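Local coordinates for protein TRAP dicarboxylate transporter-DctP subunit (Marinobacter aquaeolei, PDB 4PFI) that probably captures an organic acid in the periplasm and hands it to a TRAP-type membrane transporter, as family 7 solute-binding proteins do, at residues A[114-127]-A[237-249]. Numbering follows the deposited sequence.
Sequences FNLHFLLPEEQEPA and LTMARASRFIASV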
# COMPACT_ATOMS: atom_id res chain seq x y z
N PHE A 114 -7.50 -3.35 2.70
CA PHE A 114 -6.31 -2.63 3.13
C PHE A 114 -6.43 -1.12 3.10
O PHE A 114 -5.53 -0.42 3.59
CB PHE A 114 -5.09 -3.05 2.28
CG PHE A 114 -4.75 -4.49 2.43
CD1 PHE A 114 -4.39 -4.98 3.68
CD2 PHE A 114 -4.85 -5.36 1.35
CE1 PHE A 114 -4.09 -6.34 3.84
CE2 PHE A 114 -4.55 -6.71 1.51
CZ PHE A 114 -4.17 -7.20 2.76
N ASN A 115 -7.51 -0.60 2.53
CA ASN A 115 -7.79 0.84 2.61
C ASN A 115 -8.87 1.19 3.65
O ASN A 115 -9.23 2.35 3.78
CB ASN A 115 -8.21 1.41 1.25
CG ASN A 115 -7.22 1.11 0.12
OD1 ASN A 115 -7.63 0.86 -1.02
ND2 ASN A 115 -5.92 1.14 0.42
N LEU A 116 -9.42 0.20 4.36
CA LEU A 116 -10.39 0.47 5.43
C LEU A 116 -9.71 1.10 6.66
O LEU A 116 -8.65 0.64 7.09
CB LEU A 116 -11.14 -0.81 5.85
CG LEU A 116 -12.18 -1.31 4.83
CD1 LEU A 116 -12.68 -2.66 5.24
CD2 LEU A 116 -13.34 -0.32 4.69
N HIS A 117 -10.29 2.14 7.22
CA HIS A 117 -9.64 2.82 8.34
C HIS A 117 -9.86 2.06 9.66
O HIS A 117 -10.95 1.55 9.89
CB HIS A 117 -10.14 4.27 8.46
CG HIS A 117 -9.73 5.15 7.32
ND1 HIS A 117 -9.97 6.49 7.29
CD2 HIS A 117 -9.09 4.85 6.15
CE1 HIS A 117 -9.50 7.00 6.15
NE2 HIS A 117 -8.97 6.02 5.45
N PHE A 118 -8.82 2.00 10.51
CA PHE A 118 -8.92 1.46 11.87
C PHE A 118 -9.32 -0.02 11.92
O PHE A 118 -9.94 -0.45 12.87
CB PHE A 118 -9.89 2.31 12.70
CG PHE A 118 -9.54 3.78 12.70
CD1 PHE A 118 -8.41 4.23 13.38
CD2 PHE A 118 -10.29 4.70 11.98
CE1 PHE A 118 -8.05 5.56 13.35
CE2 PHE A 118 -9.93 6.04 11.96
CZ PHE A 118 -8.80 6.47 12.64
N LEU A 119 -8.93 -0.79 10.92
CA LEU A 119 -9.36 -2.17 10.83
C LEU A 119 -8.23 -3.10 11.27
O LEU A 119 -8.35 -3.80 12.28
CB LEU A 119 -9.78 -2.52 9.40
CG LEU A 119 -10.24 -3.97 9.22
CD1 LEU A 119 -11.71 -4.11 9.56
CD2 LEU A 119 -9.96 -4.44 7.81
N LEU A 120 -7.16 -3.13 10.49
CA LEU A 120 -5.98 -3.91 10.85
C LEU A 120 -5.44 -3.40 12.18
O LEU A 120 -5.61 -2.24 12.52
CB LEU A 120 -4.92 -3.75 9.78
CG LEU A 120 -5.02 -4.61 8.54
CD1 LEU A 120 -6.44 -4.65 7.97
CD2 LEU A 120 -4.03 -4.08 7.51
N PRO A 121 -4.80 -4.29 12.96
CA PRO A 121 -4.26 -3.89 14.27
C PRO A 121 -3.21 -2.77 14.15
O PRO A 121 -2.37 -2.80 13.24
CB PRO A 121 -3.64 -5.19 14.80
CG PRO A 121 -3.48 -6.07 13.62
CD PRO A 121 -4.56 -5.71 12.66
N GLU A 122 -3.28 -1.78 15.05
CA GLU A 122 -2.36 -0.64 15.12
C GLU A 122 -0.94 -1.10 15.39
O GLU A 122 -0.00 -0.69 14.70
CB GLU A 122 -2.72 0.26 16.30
CG GLU A 122 -4.12 0.77 16.32
CD GLU A 122 -4.40 1.55 17.59
OE1 GLU A 122 -3.50 1.64 18.46
OE2 GLU A 122 -5.53 2.08 17.71
N GLU A 123 -0.80 -1.90 16.44
CA GLU A 123 0.51 -2.35 16.89
C GLU A 123 1.12 -3.21 15.80
O GLU A 123 0.44 -3.99 15.14
CB GLU A 123 0.43 -3.13 18.21
CG GLU A 123 -0.42 -2.47 19.31
CD GLU A 123 0.11 -1.11 19.78
OE1 GLU A 123 1.35 -0.93 19.83
OE2 GLU A 123 -0.71 -0.21 20.12
N GLN A 124 2.43 -3.06 15.64
CA GLN A 124 3.17 -3.65 14.54
C GLN A 124 3.22 -5.17 14.60
O GLN A 124 3.16 -5.83 13.57
CB GLN A 124 4.60 -3.11 14.49
CG GLN A 124 5.37 -3.58 13.26
CD GLN A 124 6.89 -3.39 13.37
OE1 GLN A 124 7.39 -2.27 13.33
NE2 GLN A 124 7.62 -4.51 13.49
N GLU A 125 3.36 -5.74 15.79
CA GLU A 125 3.54 -7.18 15.87
C GLU A 125 2.29 -7.99 15.53
O GLU A 125 2.34 -8.90 14.70
CB GLU A 125 4.12 -7.57 17.23
CG GLU A 125 5.61 -7.27 17.32
CD GLU A 125 6.43 -7.94 16.21
OE1 GLU A 125 5.97 -8.97 15.65
OE2 GLU A 125 7.53 -7.44 15.88
N PRO A 126 1.15 -7.64 16.15
CA PRO A 126 -0.10 -8.26 15.70
C PRO A 126 -0.31 -8.05 14.19
O PRO A 126 -0.65 -8.99 13.49
CB PRO A 126 -1.18 -7.51 16.50
CG PRO A 126 -0.47 -6.79 17.59
CD PRO A 126 0.96 -6.61 17.17
N ALA A 127 -0.06 -6.84 13.69
CA ALA A 127 -0.28 -6.52 12.27
C ALA A 127 0.62 -7.37 11.38
O ALA A 127 0.19 -7.91 10.35
CB ALA A 127 -0.02 -5.06 12.02
N LEU A 237 0.77 18.26 8.20
CA LEU A 237 0.84 16.81 8.07
C LEU A 237 0.10 16.17 9.26
O LEU A 237 0.56 16.30 10.40
CB LEU A 237 2.30 16.40 8.09
CG LEU A 237 2.61 15.07 7.43
CD1 LEU A 237 3.25 15.41 6.12
CD2 LEU A 237 3.54 14.24 8.27
N THR A 238 -1.06 15.54 9.03
CA THR A 238 -1.79 14.93 10.15
C THR A 238 -1.60 13.40 10.15
O THR A 238 -1.87 12.73 9.17
CB THR A 238 -3.34 15.23 10.13
OG1 THR A 238 -3.58 16.64 10.23
CG2 THR A 238 -4.06 14.55 11.26
N MSE A 239 -1.15 12.85 11.27
CA MSE A 239 -0.89 11.43 11.37
C MSE A 239 -2.01 10.81 12.21
O MSE A 239 -2.04 10.94 13.44
CB MSE A 239 0.51 11.22 11.94
CG MSE A 239 1.54 12.24 11.28
SE MSE A 239 3.37 11.74 11.64
CE MSE A 239 3.94 11.16 9.87
N ALA A 240 -2.98 10.21 11.53
CA ALA A 240 -4.12 9.60 12.21
C ALA A 240 -3.90 8.13 12.48
O ALA A 240 -4.64 7.55 13.24
CB ALA A 240 -5.37 9.76 11.39
N ARG A 241 -2.86 7.55 11.86
CA ARG A 241 -2.62 6.10 11.89
C ARG A 241 -3.98 5.36 11.67
O ARG A 241 -4.46 4.64 12.54
CB ARG A 241 -1.95 5.74 13.22
CG ARG A 241 -0.48 6.16 13.31
CD ARG A 241 0.18 5.72 14.66
NE ARG A 241 -0.53 6.32 15.79
CZ ARG A 241 -1.11 5.66 16.79
NH1 ARG A 241 -1.05 4.32 16.89
NH2 ARG A 241 -1.74 6.35 17.73
N ALA A 242 -4.60 5.61 10.51
CA ALA A 242 -5.91 5.04 10.21
C ALA A 242 -5.74 3.79 9.35
O ALA A 242 -6.42 2.80 9.55
CB ALA A 242 -6.80 6.07 9.51
N SER A 243 -4.80 3.83 8.41
CA SER A 243 -4.50 2.65 7.59
C SER A 243 -3.07 2.72 7.09
O SER A 243 -2.45 3.79 7.04
CB SER A 243 -5.44 2.57 6.39
OG SER A 243 -5.41 3.78 5.67
N ARG A 244 -2.56 1.57 6.69
CA ARG A 244 -1.24 1.44 6.13
C ARG A 244 -1.27 1.23 4.62
O ARG A 244 -2.23 0.71 4.07
CB ARG A 244 -0.56 0.25 6.76
CG ARG A 244 -0.09 0.45 8.19
CD ARG A 244 0.57 -0.82 8.65
NE ARG A 244 1.03 -0.78 10.03
CZ ARG A 244 0.31 -1.15 11.08
NH1 ARG A 244 -0.94 -1.57 10.91
NH2 ARG A 244 0.82 -1.09 12.29
N PHE A 245 -0.19 1.63 3.95
CA PHE A 245 0.02 1.24 2.56
C PHE A 245 0.51 -0.19 2.56
O PHE A 245 1.58 -0.47 3.08
CB PHE A 245 1.17 2.04 1.96
CG PHE A 245 0.91 2.61 0.61
CD1 PHE A 245 -0.37 2.96 0.19
CD2 PHE A 245 2.00 2.91 -0.23
CE1 PHE A 245 -0.58 3.57 -1.07
CE2 PHE A 245 1.80 3.52 -1.50
CZ PHE A 245 0.51 3.85 -1.91
N ILE A 246 -0.26 -1.08 1.95
CA ILE A 246 0.10 -2.49 1.87
C ILE A 246 0.18 -2.87 0.41
O ILE A 246 -0.83 -2.80 -0.30
CB ILE A 246 -0.99 -3.35 2.50
CG1 ILE A 246 -1.27 -2.90 3.94
CG2 ILE A 246 -0.61 -4.83 2.44
CD1 ILE A 246 -0.08 -3.09 4.88
N ALA A 247 1.35 -3.28 -0.07
CA ALA A 247 1.52 -3.69 -1.46
C ALA A 247 1.57 -5.23 -1.56
O ALA A 247 2.07 -5.88 -0.65
CB ALA A 247 2.78 -3.10 -2.03
N SER A 248 1.05 -5.78 -2.66
CA SER A 248 1.08 -7.23 -2.93
C SER A 248 2.30 -7.59 -3.74
O SER A 248 2.69 -6.84 -4.64
CB SER A 248 -0.12 -7.64 -3.81
OG SER A 248 -1.25 -7.98 -3.06
N VAL A 249 2.89 -8.75 -3.46
CA VAL A 249 3.85 -9.33 -4.41
C VAL A 249 3.14 -10.45 -5.16
O VAL A 249 2.66 -11.41 -4.56
CB VAL A 249 5.13 -9.88 -3.72
CG1 VAL A 249 6.03 -10.58 -4.75
CG2 VAL A 249 5.89 -8.77 -3.00
O HOH W 1 -4.26 -0.74 5.98
O HOH W 2 -6.67 -0.42 8.93
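Arg244 reaches across to Pro121 and Glu122 in a periplasmic solute-binding protein fold, where 114-127 packs along the connection between strands 236-239 and 244-252; with Ala242 and Phe114 it buries more surface than any other residue here, and it illustrates how one extended side chain can tie down a turn. Beyond CB the Arg244 chain runs straight to NE (chi2 -180°, chi3 -178°), carrying its guanidinium to two successive carbonyls just ahead of helix 124-132. Arg244 NH1 donates to Pro121 O at 3.0 Å, close to the guanidinium plane, whereas Arg244 NH2 reaches Glu122 O at 2.6 Å from above the carbonyl plane, in a more bent bond. The CB of Ala127 lies over one face of the group, and Trp159 adds a cation-pi contact. A leucine in place of Arg244 would probably leave both carbonyls without these donors and the turn freer to shift. Ala242 works through its methyl, which sits over a face of both the His117 and the Phe118 rings, while Ala242 O receives Phe118 N at 2.7 Å in an almost straight bond (175°). Tyr194 bonds the imidazole at ND1. Farther along strand 244-252, Ile246 CG2 stands over the Phe114 ring, 4.0 Å from its centroid.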